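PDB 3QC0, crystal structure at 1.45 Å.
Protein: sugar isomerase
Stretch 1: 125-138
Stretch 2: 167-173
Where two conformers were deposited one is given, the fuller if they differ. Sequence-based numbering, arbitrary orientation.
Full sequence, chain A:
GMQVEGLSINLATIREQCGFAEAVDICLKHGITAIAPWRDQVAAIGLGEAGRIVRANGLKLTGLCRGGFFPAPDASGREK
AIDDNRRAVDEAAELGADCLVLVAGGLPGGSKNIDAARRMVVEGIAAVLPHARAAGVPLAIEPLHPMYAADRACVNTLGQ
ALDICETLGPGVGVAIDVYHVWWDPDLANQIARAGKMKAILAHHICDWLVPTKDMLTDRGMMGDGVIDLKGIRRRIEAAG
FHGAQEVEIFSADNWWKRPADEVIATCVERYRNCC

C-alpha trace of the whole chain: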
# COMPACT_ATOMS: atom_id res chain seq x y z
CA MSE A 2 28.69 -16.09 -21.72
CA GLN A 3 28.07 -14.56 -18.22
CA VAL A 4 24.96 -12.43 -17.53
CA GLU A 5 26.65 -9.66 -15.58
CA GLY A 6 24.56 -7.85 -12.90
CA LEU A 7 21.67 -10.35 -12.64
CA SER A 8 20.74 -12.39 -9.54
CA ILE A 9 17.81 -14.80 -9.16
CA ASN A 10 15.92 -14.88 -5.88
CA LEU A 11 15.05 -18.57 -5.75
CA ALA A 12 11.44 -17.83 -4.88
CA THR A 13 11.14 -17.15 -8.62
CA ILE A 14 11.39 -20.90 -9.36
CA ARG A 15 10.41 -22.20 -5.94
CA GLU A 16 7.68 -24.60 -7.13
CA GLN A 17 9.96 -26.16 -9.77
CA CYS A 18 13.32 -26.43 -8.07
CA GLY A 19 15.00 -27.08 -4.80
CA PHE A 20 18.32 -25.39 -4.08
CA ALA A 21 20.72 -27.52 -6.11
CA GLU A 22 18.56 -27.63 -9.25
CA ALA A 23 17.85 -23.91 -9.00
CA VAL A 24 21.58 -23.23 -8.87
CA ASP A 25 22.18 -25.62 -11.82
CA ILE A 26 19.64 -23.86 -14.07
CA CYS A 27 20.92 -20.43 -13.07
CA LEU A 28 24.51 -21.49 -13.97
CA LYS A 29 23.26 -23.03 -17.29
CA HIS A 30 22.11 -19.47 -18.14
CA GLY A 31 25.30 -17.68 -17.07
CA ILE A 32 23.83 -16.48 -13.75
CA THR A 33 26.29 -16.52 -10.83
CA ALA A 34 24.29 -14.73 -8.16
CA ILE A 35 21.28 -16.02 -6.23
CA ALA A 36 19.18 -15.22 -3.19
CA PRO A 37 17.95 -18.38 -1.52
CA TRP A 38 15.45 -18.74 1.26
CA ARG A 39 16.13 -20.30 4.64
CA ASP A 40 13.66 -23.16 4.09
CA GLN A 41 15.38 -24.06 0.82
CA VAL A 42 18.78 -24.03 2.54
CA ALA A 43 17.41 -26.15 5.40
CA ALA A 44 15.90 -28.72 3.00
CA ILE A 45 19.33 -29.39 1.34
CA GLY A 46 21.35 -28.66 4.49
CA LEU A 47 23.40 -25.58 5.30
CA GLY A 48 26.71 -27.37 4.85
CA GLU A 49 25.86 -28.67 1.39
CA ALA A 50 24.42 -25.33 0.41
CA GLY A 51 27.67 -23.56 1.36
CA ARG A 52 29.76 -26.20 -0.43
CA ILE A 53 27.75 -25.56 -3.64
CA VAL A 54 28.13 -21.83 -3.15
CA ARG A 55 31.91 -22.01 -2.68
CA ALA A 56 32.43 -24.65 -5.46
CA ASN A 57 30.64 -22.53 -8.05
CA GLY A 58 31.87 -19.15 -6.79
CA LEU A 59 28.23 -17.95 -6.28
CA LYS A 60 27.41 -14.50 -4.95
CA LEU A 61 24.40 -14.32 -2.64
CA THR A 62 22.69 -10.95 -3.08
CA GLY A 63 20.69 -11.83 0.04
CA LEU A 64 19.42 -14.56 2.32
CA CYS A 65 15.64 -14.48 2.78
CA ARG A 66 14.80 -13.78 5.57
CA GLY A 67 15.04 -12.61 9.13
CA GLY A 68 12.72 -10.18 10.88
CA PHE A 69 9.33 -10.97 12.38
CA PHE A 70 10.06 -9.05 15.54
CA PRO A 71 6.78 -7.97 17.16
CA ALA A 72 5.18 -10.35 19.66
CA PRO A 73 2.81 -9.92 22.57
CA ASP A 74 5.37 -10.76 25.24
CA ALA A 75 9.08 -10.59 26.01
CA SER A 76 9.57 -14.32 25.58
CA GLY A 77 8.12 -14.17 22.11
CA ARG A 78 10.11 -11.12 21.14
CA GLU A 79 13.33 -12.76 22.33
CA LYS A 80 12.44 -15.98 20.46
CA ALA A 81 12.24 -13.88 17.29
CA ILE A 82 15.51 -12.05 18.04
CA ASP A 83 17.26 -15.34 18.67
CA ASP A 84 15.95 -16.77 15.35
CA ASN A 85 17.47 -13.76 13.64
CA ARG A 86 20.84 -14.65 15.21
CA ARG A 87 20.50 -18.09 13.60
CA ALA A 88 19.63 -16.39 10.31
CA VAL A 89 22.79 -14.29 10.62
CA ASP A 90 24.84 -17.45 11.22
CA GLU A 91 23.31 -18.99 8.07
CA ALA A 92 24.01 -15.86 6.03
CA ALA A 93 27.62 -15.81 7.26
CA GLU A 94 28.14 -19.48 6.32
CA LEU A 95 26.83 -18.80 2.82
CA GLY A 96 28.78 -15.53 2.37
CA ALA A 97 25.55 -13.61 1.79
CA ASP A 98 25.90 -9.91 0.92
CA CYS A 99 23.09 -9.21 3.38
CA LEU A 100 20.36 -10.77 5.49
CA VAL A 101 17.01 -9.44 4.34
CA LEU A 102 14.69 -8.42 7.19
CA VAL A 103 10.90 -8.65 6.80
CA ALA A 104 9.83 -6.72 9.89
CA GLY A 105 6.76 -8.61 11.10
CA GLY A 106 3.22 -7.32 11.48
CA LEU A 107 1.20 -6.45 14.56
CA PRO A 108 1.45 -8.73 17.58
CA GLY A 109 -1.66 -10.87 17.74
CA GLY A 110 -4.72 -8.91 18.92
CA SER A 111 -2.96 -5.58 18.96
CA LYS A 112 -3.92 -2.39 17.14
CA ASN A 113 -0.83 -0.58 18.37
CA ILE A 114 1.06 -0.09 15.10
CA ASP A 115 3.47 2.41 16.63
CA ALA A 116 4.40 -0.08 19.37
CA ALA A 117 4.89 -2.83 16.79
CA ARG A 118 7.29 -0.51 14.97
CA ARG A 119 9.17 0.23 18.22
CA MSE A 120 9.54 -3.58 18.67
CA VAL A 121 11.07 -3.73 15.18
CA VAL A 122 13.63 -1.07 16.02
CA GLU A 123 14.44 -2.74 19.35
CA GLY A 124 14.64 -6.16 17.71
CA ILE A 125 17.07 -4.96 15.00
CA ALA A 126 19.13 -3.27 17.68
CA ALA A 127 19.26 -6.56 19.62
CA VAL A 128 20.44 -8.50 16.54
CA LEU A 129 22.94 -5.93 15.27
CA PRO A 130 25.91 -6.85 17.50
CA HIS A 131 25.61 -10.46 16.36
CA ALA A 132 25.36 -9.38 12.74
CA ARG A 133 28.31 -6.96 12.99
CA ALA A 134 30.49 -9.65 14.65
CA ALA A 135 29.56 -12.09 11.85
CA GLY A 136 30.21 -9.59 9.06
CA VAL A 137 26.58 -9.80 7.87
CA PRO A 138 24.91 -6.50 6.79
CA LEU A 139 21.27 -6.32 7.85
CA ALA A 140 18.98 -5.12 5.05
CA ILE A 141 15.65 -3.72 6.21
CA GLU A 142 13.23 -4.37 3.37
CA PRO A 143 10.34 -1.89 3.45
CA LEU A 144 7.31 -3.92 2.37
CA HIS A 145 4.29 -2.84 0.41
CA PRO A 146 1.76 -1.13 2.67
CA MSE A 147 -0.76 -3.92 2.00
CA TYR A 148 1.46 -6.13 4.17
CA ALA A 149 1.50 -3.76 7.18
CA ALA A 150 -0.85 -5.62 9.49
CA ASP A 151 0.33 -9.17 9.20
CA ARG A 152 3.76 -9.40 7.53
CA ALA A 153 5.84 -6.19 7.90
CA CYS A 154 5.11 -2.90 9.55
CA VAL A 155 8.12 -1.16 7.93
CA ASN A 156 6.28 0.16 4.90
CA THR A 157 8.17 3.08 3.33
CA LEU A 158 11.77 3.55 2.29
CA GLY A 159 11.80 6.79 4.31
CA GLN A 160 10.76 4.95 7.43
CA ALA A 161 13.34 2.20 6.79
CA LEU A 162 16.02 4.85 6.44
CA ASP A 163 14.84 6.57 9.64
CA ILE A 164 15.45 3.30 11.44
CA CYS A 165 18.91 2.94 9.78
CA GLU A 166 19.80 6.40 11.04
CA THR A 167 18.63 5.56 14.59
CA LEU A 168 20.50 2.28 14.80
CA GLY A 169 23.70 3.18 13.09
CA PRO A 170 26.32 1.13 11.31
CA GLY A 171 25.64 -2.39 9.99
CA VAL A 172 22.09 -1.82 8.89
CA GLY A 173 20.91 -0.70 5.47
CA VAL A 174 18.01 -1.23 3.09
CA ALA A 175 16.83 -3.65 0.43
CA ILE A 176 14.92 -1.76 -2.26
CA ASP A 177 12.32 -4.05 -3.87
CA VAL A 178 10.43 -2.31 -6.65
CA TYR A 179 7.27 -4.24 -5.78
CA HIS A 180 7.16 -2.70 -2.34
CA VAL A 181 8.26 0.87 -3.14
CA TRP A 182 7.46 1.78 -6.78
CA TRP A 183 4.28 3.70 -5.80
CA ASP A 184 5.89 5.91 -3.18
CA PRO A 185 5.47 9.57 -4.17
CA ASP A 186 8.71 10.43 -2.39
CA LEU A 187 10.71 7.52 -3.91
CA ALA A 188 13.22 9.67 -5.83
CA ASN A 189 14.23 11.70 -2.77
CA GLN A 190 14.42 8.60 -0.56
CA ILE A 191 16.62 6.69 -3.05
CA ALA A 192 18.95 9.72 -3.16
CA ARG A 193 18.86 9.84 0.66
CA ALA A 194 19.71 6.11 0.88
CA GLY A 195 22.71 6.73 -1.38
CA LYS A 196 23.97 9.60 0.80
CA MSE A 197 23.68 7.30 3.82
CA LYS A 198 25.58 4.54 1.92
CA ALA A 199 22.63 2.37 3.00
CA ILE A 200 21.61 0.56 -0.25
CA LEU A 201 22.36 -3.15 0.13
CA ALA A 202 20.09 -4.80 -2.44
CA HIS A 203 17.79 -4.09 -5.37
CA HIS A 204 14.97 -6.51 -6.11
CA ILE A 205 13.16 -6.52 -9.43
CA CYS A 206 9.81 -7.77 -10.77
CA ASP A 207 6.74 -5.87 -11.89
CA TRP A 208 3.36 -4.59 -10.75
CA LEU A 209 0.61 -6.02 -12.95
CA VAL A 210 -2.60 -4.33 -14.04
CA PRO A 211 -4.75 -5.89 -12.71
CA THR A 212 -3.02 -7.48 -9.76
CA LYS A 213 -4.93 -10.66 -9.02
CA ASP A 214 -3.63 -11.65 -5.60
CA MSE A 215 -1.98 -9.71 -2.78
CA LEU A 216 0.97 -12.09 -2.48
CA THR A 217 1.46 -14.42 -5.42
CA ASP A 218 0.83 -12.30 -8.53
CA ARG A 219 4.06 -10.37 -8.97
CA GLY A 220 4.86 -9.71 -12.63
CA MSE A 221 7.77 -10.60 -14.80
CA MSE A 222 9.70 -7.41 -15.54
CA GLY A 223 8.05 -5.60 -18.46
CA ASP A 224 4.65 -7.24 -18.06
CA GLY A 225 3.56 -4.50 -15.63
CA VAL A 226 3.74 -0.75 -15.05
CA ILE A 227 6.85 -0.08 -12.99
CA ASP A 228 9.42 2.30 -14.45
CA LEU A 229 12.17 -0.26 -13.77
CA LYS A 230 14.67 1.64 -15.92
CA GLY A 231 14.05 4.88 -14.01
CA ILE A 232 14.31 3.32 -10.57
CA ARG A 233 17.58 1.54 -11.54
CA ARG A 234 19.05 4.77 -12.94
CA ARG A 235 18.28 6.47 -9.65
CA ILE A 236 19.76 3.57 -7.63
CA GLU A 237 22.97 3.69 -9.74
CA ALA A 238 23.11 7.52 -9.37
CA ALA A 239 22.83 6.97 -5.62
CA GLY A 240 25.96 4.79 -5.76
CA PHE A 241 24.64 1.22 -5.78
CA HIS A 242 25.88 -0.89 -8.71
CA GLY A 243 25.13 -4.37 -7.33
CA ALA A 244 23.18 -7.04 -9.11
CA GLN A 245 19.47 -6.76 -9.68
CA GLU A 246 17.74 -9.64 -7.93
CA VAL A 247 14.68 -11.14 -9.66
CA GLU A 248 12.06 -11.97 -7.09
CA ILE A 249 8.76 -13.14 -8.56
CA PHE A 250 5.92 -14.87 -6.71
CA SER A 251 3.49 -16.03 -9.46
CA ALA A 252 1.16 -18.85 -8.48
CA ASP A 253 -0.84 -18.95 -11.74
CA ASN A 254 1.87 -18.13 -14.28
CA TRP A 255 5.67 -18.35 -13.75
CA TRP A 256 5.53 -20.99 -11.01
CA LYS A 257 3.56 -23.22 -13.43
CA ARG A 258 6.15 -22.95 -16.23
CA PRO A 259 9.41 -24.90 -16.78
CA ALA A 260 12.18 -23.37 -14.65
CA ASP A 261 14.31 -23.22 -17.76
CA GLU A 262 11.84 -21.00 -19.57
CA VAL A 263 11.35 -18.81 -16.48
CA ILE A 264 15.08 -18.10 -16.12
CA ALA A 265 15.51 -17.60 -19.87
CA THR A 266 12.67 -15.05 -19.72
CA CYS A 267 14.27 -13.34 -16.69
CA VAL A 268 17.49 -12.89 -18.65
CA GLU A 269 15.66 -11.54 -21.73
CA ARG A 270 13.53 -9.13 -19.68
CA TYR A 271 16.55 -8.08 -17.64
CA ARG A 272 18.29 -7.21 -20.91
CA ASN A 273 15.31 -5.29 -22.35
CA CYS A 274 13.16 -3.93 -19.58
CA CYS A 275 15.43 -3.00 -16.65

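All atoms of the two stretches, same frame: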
# COMPACT_ATOMS: atom_id res chain seq x y z
N ILE A 125 15.88 -5.18 15.85
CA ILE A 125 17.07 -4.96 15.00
C ILE A 125 18.26 -4.57 15.84
O ILE A 125 19.35 -5.13 15.67
CB ILE A 125 16.83 -3.99 13.85
CG1 ILE A 125 15.65 -4.50 12.98
CG2 ILE A 125 18.08 -3.82 13.01
CD1 ILE A 125 15.17 -3.45 11.93
N ALA A 126 18.05 -3.68 16.80
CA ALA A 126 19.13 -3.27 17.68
C ALA A 126 19.71 -4.45 18.47
O ALA A 126 20.93 -4.51 18.68
CB ALA A 126 18.66 -2.23 18.64
N ALA A 127 18.85 -5.39 18.85
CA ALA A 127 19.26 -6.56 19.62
C ALA A 127 20.09 -7.53 18.77
O ALA A 127 21.01 -8.20 19.29
CB ALA A 127 18.04 -7.30 20.23
N VAL A 128 19.77 -7.62 17.48
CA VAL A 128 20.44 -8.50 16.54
C VAL A 128 21.77 -7.90 16.03
O VAL A 128 22.70 -8.63 15.72
CB VAL A 128 19.51 -8.84 15.34
CG1 VAL A 128 20.25 -9.69 14.26
CG2 VAL A 128 18.24 -9.56 15.84
N LEU A 129 21.83 -6.57 15.93
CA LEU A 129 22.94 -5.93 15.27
C LEU A 129 24.31 -6.38 15.76
O LEU A 129 25.17 -6.69 14.93
CB LEU A 129 22.82 -4.40 15.35
CG LEU A 129 22.15 -3.78 14.11
CD1 LEU A 129 21.72 -2.31 14.32
CD2 LEU A 129 23.08 -3.93 12.90
N PRO A 130 24.53 -6.44 17.09
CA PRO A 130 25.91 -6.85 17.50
C PRO A 130 26.31 -8.23 16.96
O PRO A 130 27.48 -8.43 16.59
CB PRO A 130 25.84 -6.81 19.04
CG PRO A 130 24.71 -5.82 19.34
CD PRO A 130 23.71 -6.06 18.25
N HIS A 131 25.35 -9.15 16.91
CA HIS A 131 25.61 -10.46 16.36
C HIS A 131 25.93 -10.38 14.88
O HIS A 131 26.85 -11.01 14.38
CB HIS A 131 24.42 -11.36 16.62
CG HIS A 131 24.72 -12.80 16.42
ND1 HIS A 131 25.24 -13.57 17.42
CD2 HIS A 131 24.52 -13.61 15.36
CE1 HIS A 131 25.39 -14.81 16.96
NE2 HIS A 131 24.98 -14.86 15.71
N ALA A 132 25.16 -9.56 14.16
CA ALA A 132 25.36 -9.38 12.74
C ALA A 132 26.71 -8.72 12.45
O ALA A 132 27.43 -9.13 11.54
CB ALA A 132 24.19 -8.54 12.13
N ARG A 133 27.04 -7.67 13.20
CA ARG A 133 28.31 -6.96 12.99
C ARG A 133 29.49 -7.88 13.27
O ARG A 133 30.43 -7.92 12.48
CB ARG A 133 28.33 -5.70 13.83
CG ARG A 133 27.42 -4.59 13.28
CD ARG A 133 27.42 -3.30 14.17
NE ARG A 133 28.45 -2.33 13.79
CZ ARG A 133 29.00 -1.46 14.64
NH1 ARG A 133 28.67 -1.46 15.92
NH2 ARG A 133 29.91 -0.61 14.21
N ALA A 134 29.42 -8.69 14.32
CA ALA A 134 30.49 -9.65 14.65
C ALA A 134 30.66 -10.70 13.56
O ALA A 134 31.78 -11.15 13.30
CB ALA A 134 30.21 -10.28 16.01
N ALA A 135 29.55 -11.11 12.92
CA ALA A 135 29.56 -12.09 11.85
C ALA A 135 29.94 -11.54 10.49
O ALA A 135 30.15 -12.31 9.55
CB ALA A 135 28.16 -12.84 11.77
N GLY A 136 30.00 -10.21 10.36
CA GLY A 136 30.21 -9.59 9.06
C GLY A 136 29.01 -9.65 8.12
O GLY A 136 29.20 -9.64 6.90
N VAL A 137 27.80 -9.66 8.67
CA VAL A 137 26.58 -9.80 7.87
C VAL A 137 25.77 -8.48 7.93
O VAL A 137 25.16 -8.17 8.96
CB VAL A 137 25.71 -10.97 8.33
CG1 VAL A 137 24.37 -11.04 7.51
CG2 VAL A 137 26.45 -12.31 8.25
N PRO A 138 25.78 -7.70 6.83
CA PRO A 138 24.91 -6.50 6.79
C PRO A 138 23.45 -6.88 6.93
O PRO A 138 23.04 -7.89 6.37
CB PRO A 138 25.18 -5.91 5.41
CG PRO A 138 26.63 -6.42 5.11
CD PRO A 138 26.58 -7.83 5.60
N THR A 167 18.76 5.72 13.13
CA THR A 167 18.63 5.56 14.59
C THR A 167 19.60 4.50 15.11
O THR A 167 20.22 4.65 16.19
CB THR A 167 17.21 5.15 14.97
OG1 THR A 167 16.27 6.19 14.63
CG2 THR A 167 17.09 4.85 16.48
N LEU A 168 19.77 3.45 14.32
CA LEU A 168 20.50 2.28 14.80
C LEU A 168 21.95 2.31 14.50
O LEU A 168 22.73 1.61 15.16
CB LEU A 168 19.90 1.03 14.18
CG LEU A 168 18.51 0.73 14.71
CD1 LEU A 168 18.11 -0.56 14.06
CD2 LEU A 168 18.44 0.67 16.27
N GLY A 169 22.32 2.99 13.42
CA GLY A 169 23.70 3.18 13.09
C GLY A 169 24.32 2.13 12.20
O GLY A 169 23.67 1.52 11.38
N PRO A 170 25.62 1.90 12.35
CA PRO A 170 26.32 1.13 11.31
C PRO A 170 25.94 -0.34 11.31
O PRO A 170 25.53 -0.87 12.36
CB PRO A 170 27.82 1.24 11.72
CG PRO A 170 27.81 1.75 13.16
CD PRO A 170 26.56 2.60 13.25
N GLY A 171 25.97 -0.95 10.12
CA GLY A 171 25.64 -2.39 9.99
C GLY A 171 24.24 -2.72 9.51
O GLY A 171 23.92 -3.90 9.29
N VAL A 172 23.45 -1.66 9.35
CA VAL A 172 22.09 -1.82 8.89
C VAL A 172 21.83 -0.87 7.72
O VAL A 172 22.17 0.32 7.75
CB VAL A 172 21.04 -1.75 10.05
CG1 VAL A 172 21.02 -0.39 10.75
CG2 VAL A 172 19.62 -2.15 9.54
N GLY A 173 21.26 -1.44 6.66
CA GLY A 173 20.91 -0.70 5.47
C GLY A 173 19.54 -1.12 4.98
O GLY A 173 18.75 -1.64 5.77
O HOH W 1 25.66 -5.85 10.31

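A helix can be held against a turn-forming segment without a single direct hydrogen bond between them, provided that apolar side chains interlock; here one water also bridges two backbone carbonyls. The contact between residues 125-138 and 167-173 of this sugar isomerase is a compact example. The first stretch is the end of a helix and the loop that leaves it; the second is the end of another helix, a type II turn from Gly169 to Val172, and the start of a strand. Together they bury 413 Å², and the backbones come nearest at Pro138 and Gly171, whose CA atoms lie 5.3 Å apart.

Ile125 opens the contact. Its CB points toward the second stretch, and CG2 sits 3.4 Å from Leu168 CD1, a close apolar contact, and 4.1 Å from Val172 CG2. One methyl group thus touches both the helix end and the first residue of the strand, where the turn closes. Ala126 adds a lighter touch, its CB 3.8 Å from Leu168 CD2, so that Leu168 packs against neighbouring residues of the helix.

One turn further on, Leu129 faces the same way, its N bonded to Ile125 O at 2.9 Å. Its CD1 lies 3.8 Å from Leu168 CB and 4.1 Å from Val172 CG1, while CD2 approaches the turn backbone, 3.7 Å from Gly171 O. Pro130 has no amide hydrogen to give, and the helix kinks here, yet Arg133 N still reaches Leu129 O at 2.7 Å and keeps the next contact residue in line.

Arg133 extends the contact to the exposed margin. Pro170 CG covers one face of its guanidinium, 3.3 Å from NH2; this is packing of a flat, delocalised group against a proline ring. Nearer the helix, Arg133 CG lies 4.3 Å from Gly171 CA. A CB on Gly171 would come within 2.9 Å of Arg133 CG, a clash, and its backbone angles (phi 99°) independently call for glycine.

The helix finishes at a Schellman motif, in which Gly136 takes positive phi while Gly136 N bonds to Arg133 O at 3.2 Å and Val137 N to Ala132 O at 2.9 Å. Val137 turns its CB away, but its carbonyl joins the contact through water. Two carbonyl oxygens cannot bond each other, so one water donates to both, at 2.7 Å to Val137 O and 2.8 Å to Gly171 O. Pro138 closes the contact with its CA 3.7 Å from Gly171 O.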